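Side-chain contacts in Pre-mRNA-splicing factor SAD1 (PDB 4MSX), which promotes assembly of newly made U4 snRNA into the U4/U6 snRNP and is required for pre-mRNA splicing, although its ubiquitin-protease fold is catalytically inactive: residues L201-V206 / K232-P237; E257-N262 / L270-N275; K391-T396 / V417-I422. All coordinates share one frame; numbering follows the deposited sequence. Where two conformers were deposited one is given.

Contact 1: residues L201-V206 / K232-P237; sequences LISHMV and KKIWSP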
loop_
_atom_site.group_PDB
_atom_site.type_symbol
_atom_site.label_atom_id
_atom_site.label_comp_id
_atom_site.label_asym_id
_atom_site.label_seq_id
_atom_site.Cartn_x
_atom_site.Cartn_y
_atom_site.Cartn_z
ATOM N N LEU A 201 2.332 0.873 -3.395
ATOM C CA LEU A 201 2.566 1.889 -4.446
ATOM C C LEU A 201 2.463 3.263 -3.850
ATOM O O LEU A 201 3.358 4.122 -4.015
ATOM C CB LEU A 201 1.520 1.835 -5.581
ATOM C CG LEU A 201 1.560 0.625 -6.489
ATOM C CD1 LEU A 201 0.690 0.827 -7.761
ATOM C CD2 LEU A 201 2.965 0.321 -6.867
ATOM N N ILE A 202 1.388 3.519 -3.135
ATOM C CA ILE A 202 1.212 4.863 -2.645
ATOM C C ILE A 202 2.210 5.183 -1.511
ATOM O O ILE A 202 2.684 6.320 -1.412
ATOM C CB ILE A 202 -0.227 5.144 -2.252
ATOM C CG1 ILE A 202 -0.430 6.661 -2.163
ATOM C CG2 ILE A 202 -0.611 4.402 -0.963
ATOM C CD1 ILE A 202 -1.848 7.061 -1.757
ATOM N N SER A 203 2.581 4.194 -0.694
ATOM C CA SER A 203 3.560 4.406 0.372
ATOM C C SER A 203 4.975 4.653 -0.152
ATOM O O SER A 203 5.841 5.127 0.595
ATOM C CB SER A 203 3.579 3.197 1.314
ATOM O OG SER A 203 2.368 3.141 2.029
ATOM N N HIS A 204 5.215 4.309 -1.425
ATOM C CA HIS A 204 6.537 4.487 -2.019
ATOM C C HIS A 204 6.625 5.733 -2.918
ATOM O O HIS A 204 7.658 5.952 -3.535
ATOM C CB HIS A 204 7.028 3.192 -2.736
ATOM C CG HIS A 204 7.470 2.145 -1.755
ATOM N ND1 HIS A 204 8.778 1.707 -1.649
ATOM C CD2 HIS A 204 6.793 1.558 -0.727
ATOM C CE1 HIS A 204 8.875 0.842 -0.651
ATOM N NE2 HIS A 204 7.679 0.721 -0.084
ATOM N N MET A 205 5.553 6.523 -2.995
ATOM C CA MET A 205 5.604 7.839 -3.685
ATOM C C MET A 205 6.061 8.868 -2.671
ATOM O O MET A 205 5.290 9.310 -1.824
ATOM C CB MET A 205 4.240 8.256 -4.199
ATOM C CG MET A 205 3.818 7.332 -5.332
ATOM S SD MET A 205 2.113 7.621 -5.830
ATOM C CE MET A 205 2.074 6.429 -7.176
ATOM N N VAL A 206 7.327 9.226 -2.737
ATOM C CA VAL A 206 7.933 9.944 -1.604
ATOM C C VAL A 206 7.149 11.134 -0.996
ATOM O O VAL A 206 7.060 11.253 0.217
ATOM C CB VAL A 206 9.400 10.286 -1.907
ATOM C CG1 VAL A 206 9.953 11.266 -0.880
ATOM C CG2 VAL A 206 10.223 8.977 -1.870
ATOM N N LYS A 232 2.436 4.548 8.020
ATOM C CA LYS A 232 3.471 4.619 9.075
ATOM C C LYS A 232 4.040 3.255 9.463
ATOM O O LYS A 232 5.260 3.123 9.729
ATOM C CB LYS A 232 2.923 5.309 10.323
ATOM C CG LYS A 232 2.613 6.817 10.086
ATOM C CD LYS A 232 1.757 7.303 11.303
ATOM C CE LYS A 232 1.158 8.671 11.137
ATOM N NZ LYS A 232 2.208 9.645 11.174
ATOM N N LYS A 233 3.193 2.217 9.491
ATOM C CA LYS A 233 3.727 0.893 9.789
ATOM C C LYS A 233 4.507 0.329 8.653
ATOM O O LYS A 233 5.477 -0.403 8.886
ATOM C CB LYS A 233 2.554 -0.097 10.126
ATOM C CG LYS A 233 1.941 0.251 11.502
ATOM C CD LYS A 233 0.628 -0.568 11.764
ATOM C CE LYS A 233 0.171 -0.328 13.228
ATOM N NZ LYS A 233 -1.187 -1.083 13.420
ATOM N N ILE A 234 4.057 0.584 7.398
ATOM C CA ILE A 234 4.794 0.017 6.248
ATOM C C ILE A 234 6.275 0.437 6.300
ATOM O O ILE A 234 7.182 -0.326 5.902
ATOM C CB ILE A 234 4.121 0.482 4.940
ATOM C CG1 ILE A 234 2.838 -0.380 4.733
ATOM C CG2 ILE A 234 5.102 0.427 3.720
ATOM C CD1 ILE A 234 1.912 0.231 3.646
ATOM N N TRP A 235 6.513 1.647 6.810
ATOM C CA TRP A 235 7.901 2.182 6.843
ATOM C C TRP A 235 8.615 1.927 8.186
ATOM O O TRP A 235 9.763 2.335 8.371
ATOM C CB TRP A 235 7.911 3.692 6.487
ATOM C CG TRP A 235 7.783 3.788 4.982
ATOM C CD1 TRP A 235 6.635 3.990 4.243
ATOM C CD2 TRP A 235 8.838 3.600 4.058
ATOM N NE1 TRP A 235 6.953 3.964 2.863
ATOM C CE2 TRP A 235 8.296 3.701 2.747
ATOM C CE3 TRP A 235 10.217 3.360 4.205
ATOM C CZ2 TRP A 235 9.115 3.575 1.574
ATOM C CZ3 TRP A 235 11.011 3.224 3.077
ATOM C CH2 TRP A 235 10.463 3.350 1.764
ATOM N N SER A 236 7.947 1.256 9.137
ATOM C CA SER A 236 8.548 1.181 10.457
ATOM C C SER A 236 9.870 0.435 10.437
ATOM O O SER A 236 9.954 -0.690 9.925
ATOM C CB SER A 236 7.596 0.491 11.461
ATOM O OG SER A 236 8.367 0.175 12.609
ATOM N N PRO A 237 10.931 1.050 10.991
ATOM C CA PRO A 237 12.220 0.344 11.095
ATOM C C PRO A 237 12.342 -0.500 12.395
ATOM O O PRO A 237 13.418 -1.033 12.657
ATOM C CB PRO A 237 13.264 1.505 11.139
ATOM C CG PRO A 237 12.556 2.596 11.882
ATOM C CD PRO A 237 11.019 2.440 11.466
#

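Contact 2: residues E257-N262 / L270-N275; sequences EGLNLN and LLWLFN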
loop_
_atom_site.group_PDB
_atom_site.type_symbol
_atom_site.label_atom_id
_atom_site.label_comp_id
_atom_site.label_asym_id
_atom_site.label_seq_id
_atom_site.Cartn_x
_atom_site.Cartn_y
_atom_site.Cartn_z
ATOM N N GLU A 257 -16.965 2.359 4.582
ATOM C CA GLU A 257 -16.741 3.384 3.544
ATOM C C GLU A 257 -17.336 2.986 2.168
ATOM O O GLU A 257 -17.043 3.617 1.166
ATOM C CB GLU A 257 -15.249 3.677 3.385
ATOM C CG GLU A 257 -14.638 4.098 4.698
ATOM C CD GLU A 257 -15.045 5.536 5.153
ATOM O OE1 GLU A 257 -15.671 6.301 4.378
ATOM O OE2 GLU A 257 -14.694 5.907 6.290
ATOM N N GLY A 258 -18.135 1.925 2.133
ATOM C CA GLY A 258 -18.869 1.594 0.926
ATOM C C GLY A 258 -17.996 1.029 -0.197
ATOM O O GLY A 258 -18.420 1.036 -1.363
ATOM N N LEU A 259 -16.828 0.473 0.134
ATOM C CA LEU A 259 -16.007 -0.193 -0.905
ATOM C C LEU A 259 -16.726 -1.514 -1.276
ATOM O O LEU A 259 -16.795 -2.456 -0.460
ATOM C CB LEU A 259 -14.604 -0.559 -0.396
ATOM C CG LEU A 259 -13.736 -1.331 -1.419
ATOM C CD1 LEU A 259 -13.537 -0.471 -2.724
ATOM C CD2 LEU A 259 -12.383 -1.714 -0.773
ATOM N N ASN A 260 -17.261 -1.569 -2.478
ATOM C CA ASN A 260 -18.070 -2.762 -2.864
ATOM C C ASN A 260 -17.889 -3.176 -4.335
ATOM O O ASN A 260 -18.769 -3.786 -4.924
ATOM C CB ASN A 260 -19.564 -2.516 -2.594
ATOM C CG ASN A 260 -20.106 -1.293 -3.344
ATOM O OD1 ASN A 260 -19.424 -0.682 -4.183
ATOM N ND2 ASN A 260 -21.350 -0.929 -3.038
ATOM N N LEU A 261 -16.734 -2.892 -4.892
ATOM C CA LEU A 261 -16.432 -3.295 -6.268
ATOM C C LEU A 261 -16.250 -4.796 -6.329
ATOM O O LEU A 261 -15.546 -5.405 -5.512
ATOM C CB LEU A 261 -15.119 -2.621 -6.709
ATOM C CG LEU A 261 -15.137 -1.098 -6.561
ATOM C CD1 LEU A 261 -13.741 -0.492 -6.931
ATOM C CD2 LEU A 261 -16.225 -0.511 -7.470
ATOM N N ASN A 262 -16.854 -5.401 -7.336
ATOM C CA ASN A 262 -16.651 -6.813 -7.572
ATOM C C ASN A 262 -16.904 -7.045 -9.066
ATOM O O ASN A 262 -18.050 -6.920 -9.558
ATOM C CB ASN A 262 -17.613 -7.667 -6.678
ATOM C CG ASN A 262 -17.518 -9.180 -6.997
ATOM O OD1 ASN A 262 -16.567 -9.619 -7.624
ATOM N ND2 ASN A 262 -18.525 -9.968 -6.580
ATOM N N LEU A 270 -6.790 1.202 -6.637
ATOM C CA LEU A 270 -5.961 2.434 -6.622
ATOM C C LEU A 270 -6.827 3.649 -6.935
ATOM O O LEU A 270 -6.745 4.668 -6.257
ATOM C CB LEU A 270 -4.836 2.320 -7.672
ATOM C CG LEU A 270 -3.955 3.598 -7.668
ATOM C CD1 LEU A 270 -2.498 3.234 -7.991
ATOM C CD2 LEU A 270 -4.508 4.596 -8.655
ATOM N N LEU A 271 -7.684 3.554 -7.957
ATOM C CA LEU A 271 -8.514 4.693 -8.367
ATOM C C LEU A 271 -9.498 4.993 -7.228
ATOM O O LEU A 271 -9.767 6.151 -6.897
ATOM C CB LEU A 271 -9.368 4.356 -9.608
ATOM C CG LEU A 271 -8.498 4.222 -10.905
ATOM C CD1 LEU A 271 -9.305 3.824 -12.123
ATOM C CD2 LEU A 271 -7.781 5.542 -11.210
ATOM N N TRP A 272 -10.113 3.950 -6.681
ATOM C CA TRP A 272 -11.038 4.180 -5.551
ATOM C C TRP A 272 -10.296 4.907 -4.385
ATOM O O TRP A 272 -10.832 5.842 -3.744
ATOM C CB TRP A 272 -11.594 2.821 -5.030
ATOM C CG TRP A 272 -12.682 2.973 -4.002
ATOM C CD1 TRP A 272 -14.059 2.968 -4.224
ATOM C CD2 TRP A 272 -12.503 3.076 -2.576
ATOM N NE1 TRP A 272 -14.732 3.093 -2.997
ATOM C CE2 TRP A 272 -13.803 3.156 -1.988
ATOM C CE3 TRP A 272 -11.374 3.119 -1.741
ATOM C CZ2 TRP A 272 -13.992 3.319 -0.615
ATOM C CZ3 TRP A 272 -11.580 3.264 -0.333
ATOM C CH2 TRP A 272 -12.882 3.348 0.183
ATOM N N LEU A 273 -9.121 4.404 -4.057
ATOM C CA LEU A 273 -8.382 4.893 -2.884
ATOM C C LEU A 273 -7.909 6.353 -3.152
ATOM O O LEU A 273 -8.024 7.229 -2.278
ATOM C CB LEU A 273 -7.163 4.010 -2.604
ATOM C CG LEU A 273 -6.577 4.252 -1.220
ATOM C CD1 LEU A 273 -7.548 3.753 -0.096
ATOM C CD2 LEU A 273 -5.208 3.592 -1.103
ATOM N N PHE A 274 -7.392 6.636 -4.354
ATOM C CA PHE A 274 -7.035 8.055 -4.663
ATOM C C PHE A 274 -8.245 8.983 -4.566
ATOM O O PHE A 274 -8.151 10.098 -4.020
ATOM C CB PHE A 274 -6.493 8.218 -6.077
ATOM C CG PHE A 274 -5.026 7.931 -6.195
ATOM C CD1 PHE A 274 -4.369 7.169 -5.252
ATOM C CD2 PHE A 274 -4.294 8.449 -7.245
ATOM C CE1 PHE A 274 -2.990 6.916 -5.359
ATOM C CE2 PHE A 274 -2.925 8.198 -7.364
ATOM C CZ PHE A 274 -2.283 7.434 -6.427
ATOM N N ASN A 275 -9.399 8.539 -5.078
ATOM C CA ASN A 275 -10.570 9.390 -4.994
ATOM C C ASN A 275 -11.039 9.558 -3.547
ATOM O O ASN A 275 -11.535 10.627 -3.158
ATOM C CB ASN A 275 -11.708 8.914 -5.919
ATOM C CG ASN A 275 -11.341 9.075 -7.438
ATOM O OD1 ASN A 275 -10.642 10.027 -7.844
ATOM N ND2 ASN A 275 -11.788 8.128 -8.258
HETATM O O HOH W 1 -17.572 3.571 -2.374
#

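Contact 3: residues K391-T396 / V417-I422; sequences KNRNQT and VVHVVI. With ACT (acetate ion), chain C.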
loop_
_atom_site.group_PDB
_atom_site.type_symbol
_atom_site.label_atom_id
_atom_site.label_comp_id
_atom_site.label_asym_id
_atom_site.label_seq_id
_atom_site.Cartn_x
_atom_site.Cartn_y
_atom_site.Cartn_z
ATOM N N LYS A 391 -8.886 -15.977 -17.767
ATOM C CA LYS A 391 -8.313 -16.945 -18.717
ATOM C C LYS A 391 -8.078 -16.365 -20.114
ATOM O O LYS A 391 -7.088 -16.679 -20.777
ATOM C CB LYS A 391 -9.261 -18.147 -18.873
ATOM C CG LYS A 391 -8.677 -19.256 -19.702
ATOM C CD LYS A 391 -9.552 -20.527 -19.550
ATOM C CE LYS A 391 -8.853 -21.774 -20.110
ATOM N NZ LYS A 391 -9.563 -23.062 -19.756
ATOM N N ASN A 392 -9.032 -15.551 -20.586
ATOM C CA ASN A 392 -8.961 -14.985 -21.927
ATOM C C ASN A 392 -8.250 -13.625 -22.015
ATOM O O ASN A 392 -8.407 -12.900 -22.999
ATOM C CB ASN A 392 -10.387 -14.875 -22.474
ATOM C CG ASN A 392 -10.968 -16.252 -22.738
ATOM O OD1 ASN A 392 -10.268 -17.093 -23.288
ATOM N ND2 ASN A 392 -12.159 -16.518 -22.226
ATOM N N ARG A 393 -7.470 -13.298 -20.989
ATOM C CA ARG A 393 -6.817 -11.982 -20.914
ATOM C C ARG A 393 -5.741 -11.804 -22.000
ATOM O O ARG A 393 -5.223 -12.776 -22.577
ATOM C CB ARG A 393 -6.145 -11.794 -19.539
ATOM C CG ARG A 393 -4.872 -12.612 -19.392
ATOM C CD ARG A 393 -4.395 -12.670 -17.898
ATOM N NE ARG A 393 -3.190 -13.487 -17.758
ATOM C CZ ARG A 393 -3.199 -14.821 -17.734
ATOM N NH1 ARG A 393 -4.357 -15.509 -17.812
ATOM N NH2 ARG A 393 -2.061 -15.462 -17.605
ATOM N N ASN A 394 -5.402 -10.546 -22.270
ATOM C CA ASN A 394 -4.425 -10.240 -23.305
ATOM C C ASN A 394 -3.009 -10.485 -22.762
ATOM O O ASN A 394 -2.503 -9.710 -21.910
ATOM C CB ASN A 394 -4.607 -8.784 -23.767
ATOM C CG ASN A 394 -3.736 -8.436 -24.965
ATOM O OD1 ASN A 394 -2.585 -8.829 -25.025
ATOM N ND2 ASN A 394 -4.301 -7.709 -25.921
ATOM N N GLN A 395 -2.349 -11.546 -23.238
ATOM C CA GLN A 395 -1.032 -11.892 -22.694
ATOM C C GLN A 395 0.156 -11.425 -23.545
ATOM O O GLN A 395 1.247 -11.995 -23.452
ATOM C CB GLN A 395 -0.931 -13.388 -22.421
ATOM C CG GLN A 395 -2.023 -13.873 -21.482
ATOM C CD GLN A 395 -1.790 -15.325 -21.077
ATOM O OE1 GLN A 395 -0.703 -15.663 -20.618
ATOM N NE2 GLN A 395 -2.788 -16.197 -21.319
ATOM N N THR A 396 -0.047 -10.352 -24.311
ATOM C CA THR A 396 1.033 -9.763 -25.108
ATOM C C THR A 396 2.200 -9.445 -24.190
ATOM O O THR A 396 2.025 -8.867 -23.093
ATOM C CB THR A 396 0.569 -8.483 -25.854
ATOM O OG1 THR A 396 -0.561 -8.786 -26.686
ATOM C CG2 THR A 396 1.669 -7.900 -26.691
ATOM N N VAL A 417 3.536 -3.694 -10.822
ATOM C CA VAL A 417 2.593 -4.668 -10.237
ATOM C C VAL A 417 2.365 -5.723 -11.307
ATOM O O VAL A 417 1.968 -5.394 -12.427
ATOM C CB VAL A 417 1.291 -3.994 -9.879
ATOM C CG1 VAL A 417 0.247 -5.022 -9.262
ATOM C CG2 VAL A 417 1.579 -2.885 -8.799
ATOM N N VAL A 418 2.541 -6.971 -10.927
ATOM C CA VAL A 418 2.542 -8.082 -11.857
ATOM C C VAL A 418 1.365 -8.996 -11.586
ATOM O O VAL A 418 0.966 -9.220 -10.419
ATOM C CB VAL A 418 3.855 -8.861 -11.660
ATOM C CG1 VAL A 418 3.740 -10.259 -12.196
ATOM C CG2 VAL A 418 5.008 -8.052 -12.344
ATOM N N HIS A 419 0.816 -9.546 -12.666
ATOM C CA HIS A 419 -0.339 -10.417 -12.567
ATOM C C HIS A 419 0.142 -11.876 -12.682
ATOM O O HIS A 419 0.906 -12.203 -13.562
ATOM C CB HIS A 419 -1.328 -10.099 -13.697
ATOM C CG HIS A 419 -2.526 -10.996 -13.709
ATOM N ND1 HIS A 419 -2.824 -11.822 -14.772
ATOM C CD2 HIS A 419 -3.492 -11.210 -12.780
ATOM C CE1 HIS A 419 -3.927 -12.500 -14.499
ATOM N NE2 HIS A 419 -4.356 -12.144 -13.301
ATOM N N VAL A 420 -0.330 -12.741 -11.798
ATOM C CA VAL A 420 0.100 -14.140 -11.744
ATOM C C VAL A 420 -1.171 -14.945 -11.645
ATOM O O VAL A 420 -2.100 -14.569 -10.897
ATOM C CB VAL A 420 0.994 -14.386 -10.468
ATOM C CG1 VAL A 420 1.095 -15.835 -10.135
ATOM C CG2 VAL A 420 2.379 -13.813 -10.705
ATOM N N VAL A 421 -1.244 -16.054 -12.378
ATOM C CA VAL A 421 -2.439 -16.905 -12.302
ATOM C C VAL A 421 -2.255 -18.070 -11.341
ATOM O O VAL A 421 -1.217 -18.712 -11.330
ATOM C CB VAL A 421 -2.861 -17.480 -13.699
ATOM C CG1 VAL A 421 -3.730 -18.735 -13.530
ATOM C CG2 VAL A 421 -3.636 -16.453 -14.469
ATOM N N ILE A 422 -3.285 -18.331 -10.537
ATOM C CA ILE A 422 -3.273 -19.455 -9.595
ATOM C C ILE A 422 -4.552 -20.294 -9.735
ATOM O O ILE A 422 -5.346 -20.120 -10.683
ATOM C CB ILE A 422 -3.164 -18.962 -8.137
ATOM C CG1 ILE A 422 -4.124 -17.783 -7.914
ATOM C CG2 ILE A 422 -1.717 -18.569 -7.801
ATOM C CD1 ILE A 422 -4.269 -17.323 -6.451
HETATM C C ACT C . -7.980 -7.272 -24.230
HETATM O O ACT C . -8.486 -6.342 -23.523
HETATM O OXT ACT C . -7.215 -6.955 -25.239
HETATM C CH3 ACT C . -8.293 -8.697 -23.831
HETATM O O HOH W 2 0.102 -13.982 -15.813
#

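Contact 1: residues L201-V206 / K232-P237
Trp235 brings one corner of its indole over a face of the His204 imidazole: CZ2 stands above the centre of that ring, and its closest atom there is CE1 of His204, 3.5 Å away. The two planes are inclined at 38°, so the rings meet obliquely. At the indole edge, the pyrrole nitrogen turns to the backbone. NE1 of Trp235 donates to Ser203 O at 2.8 Å, with an N-H...O angle of 148°. The donor stands above the carbonyl plane. Ser203 lies at the last turn of helix 189-203, where carbonyls run out of backbone NH partners, and a tryptophan suits this place because one side chain supplies both a donor and a broad apolar surface.

Beside the ring pair, CD1 of Ile234 packs on OG of Ser203 at 3.4 Å. The serine hydroxyl, anti to its own carbonyl carbon (chi1 -69°), folds back along the helix and bonds to Leu199 O, which satisfies it in a buried place where a small residue leaves room for the isoleucine. The histidine is fixed in turn by NE2, bonded to Gly182 O, and by an edge-to-face contact with Phe183, while Arg209 makes a cation-pi contact with the indole.

Two helix ends are thereby tied within the USP domain, 189-203 to 222-234. Away from this junction, Leu201 and Ile202 of the first helix face helix 266-280, and Leu201 also reaches strands 409-421 and 472-480.

Contact 2: residues E257-N262 / L270-N275
Trp272 lies against the loop 257-262 in a helix-loop-helix connection of the USP domain: the loop leaves helix 247-256, and the chain then enters helix 266-280, whose indole reaches back to cover it. The principal contact is CH-pi. CD1 of Leu259 sits 3.5 Å from the centroid of the five-membered ring of Trp272 and only 3° off its normal, so the methyl rests squarely on the pyrrole part. CB of the same leucine adds a contact of 3.9 Å with CZ2 of Trp272, spreading the cover toward the benzene part. Trp272 has CG anti to its backbone N (chi1 -172°), which carries the indole out from the helix toward the loop. A branched leucine suits the opposing place because one methyl can settle on the ring while its stem lies alongside.

Other apolar contacts are lighter. CB of Glu257 approaches CH2 of Trp272 at 4.0 Å, and CD1 of Leu261 comes to 4.4 Å from the tryptophan CB. The acidic end of Glu257 bends away at chi2 (-73°) to a salt bridge with Lys276 on the same helix as Trp272, so its aliphatic part can serve the packing while the charge is met elsewhere.

Polar contacts gather at the indole edge. Glu257 O lies in the ring plane 3.5 Å from CZ2 of Trp272. Gly258 has a positive phi, which glycine adopts readily, and a water accepts from NE1 of Trp272 at 2.9 Å while donating a weak bond to Gly258 O.

Contact 3: residues K391-T396 / V417-I422
Arg393 reaches from the loop 391-396 to His419 and Val421 on strand 409-421, and most of the contact is apolar or face-on. CD of Arg393 touches CE1 of His419 at 3.4 Å. Farther out, CG2 of Val421 lies over one face of the guanidinium, 3.5 Å from NH1 of Arg393, while CD of Gln395 lies over the opposite face, so the flat group is held between an aliphatic branch and an amide. The guanidinium and imidazole planes are turned 70° apart and do not stack. Arginine suits the place because its long chain, extended from CG to NE after a start between backbone N and carbonyl carbon (chi1 74°), spans the gap to the strand.

Charge and hydrogen bonding are shared with strand 472-480. NE of Arg393 forms a salt bridge with Glu472, whose carboxylate also accepts from ND1 of His419; NE2 of that histidine bonds to Ser438. A water accepts from NH2 of Arg393 at 3.2 Å and donates to His419 O at 3.0 Å, adding a bridge to the strand backbone.

Within the loop, Asn394 makes an Asx turn: its OD1 accepts from Thr396 N at 3.0 Å and from Thr396 OG1 at 2.6 Å, both in the carbonyl plane. Its ND2 donates to Pro328 O and, at 3.1 Å, to OXT of an acetate probably left from crystallisation. With an alanine at Asn394, Thr396 N and OG1 would probably lose their shared acceptor, leaving the turn less firmly set.

One carboxylate thus serves both the arginine and the histidine, which probably offsets the buried positive charge and favours a proton on ND1.

How the contacts relate
Along the chain the three contacts follow one another in series, all within the USP domain and away from the zinc site of the N-terminal finger. Contacts 1 and 2 have centres about 20 Å apart and meet where helix 189-203 packs on helix 266-280: Ile202 CD1 lies 3.8 Å from Phe274 CE1. Contact 3 is about 27 Å from contact 1 and 22 Å from contact 2, centre to centre. Leu201 of contact 1 nevertheless touches Val417 of contact 3, so helix 189-203 bridges the helical part and the mixed sheet of this inactive protease fold. Contacts 2 and 3 do not touch, their nearest atoms being about 7 Å apart, yet both meet contact 1 through this helix.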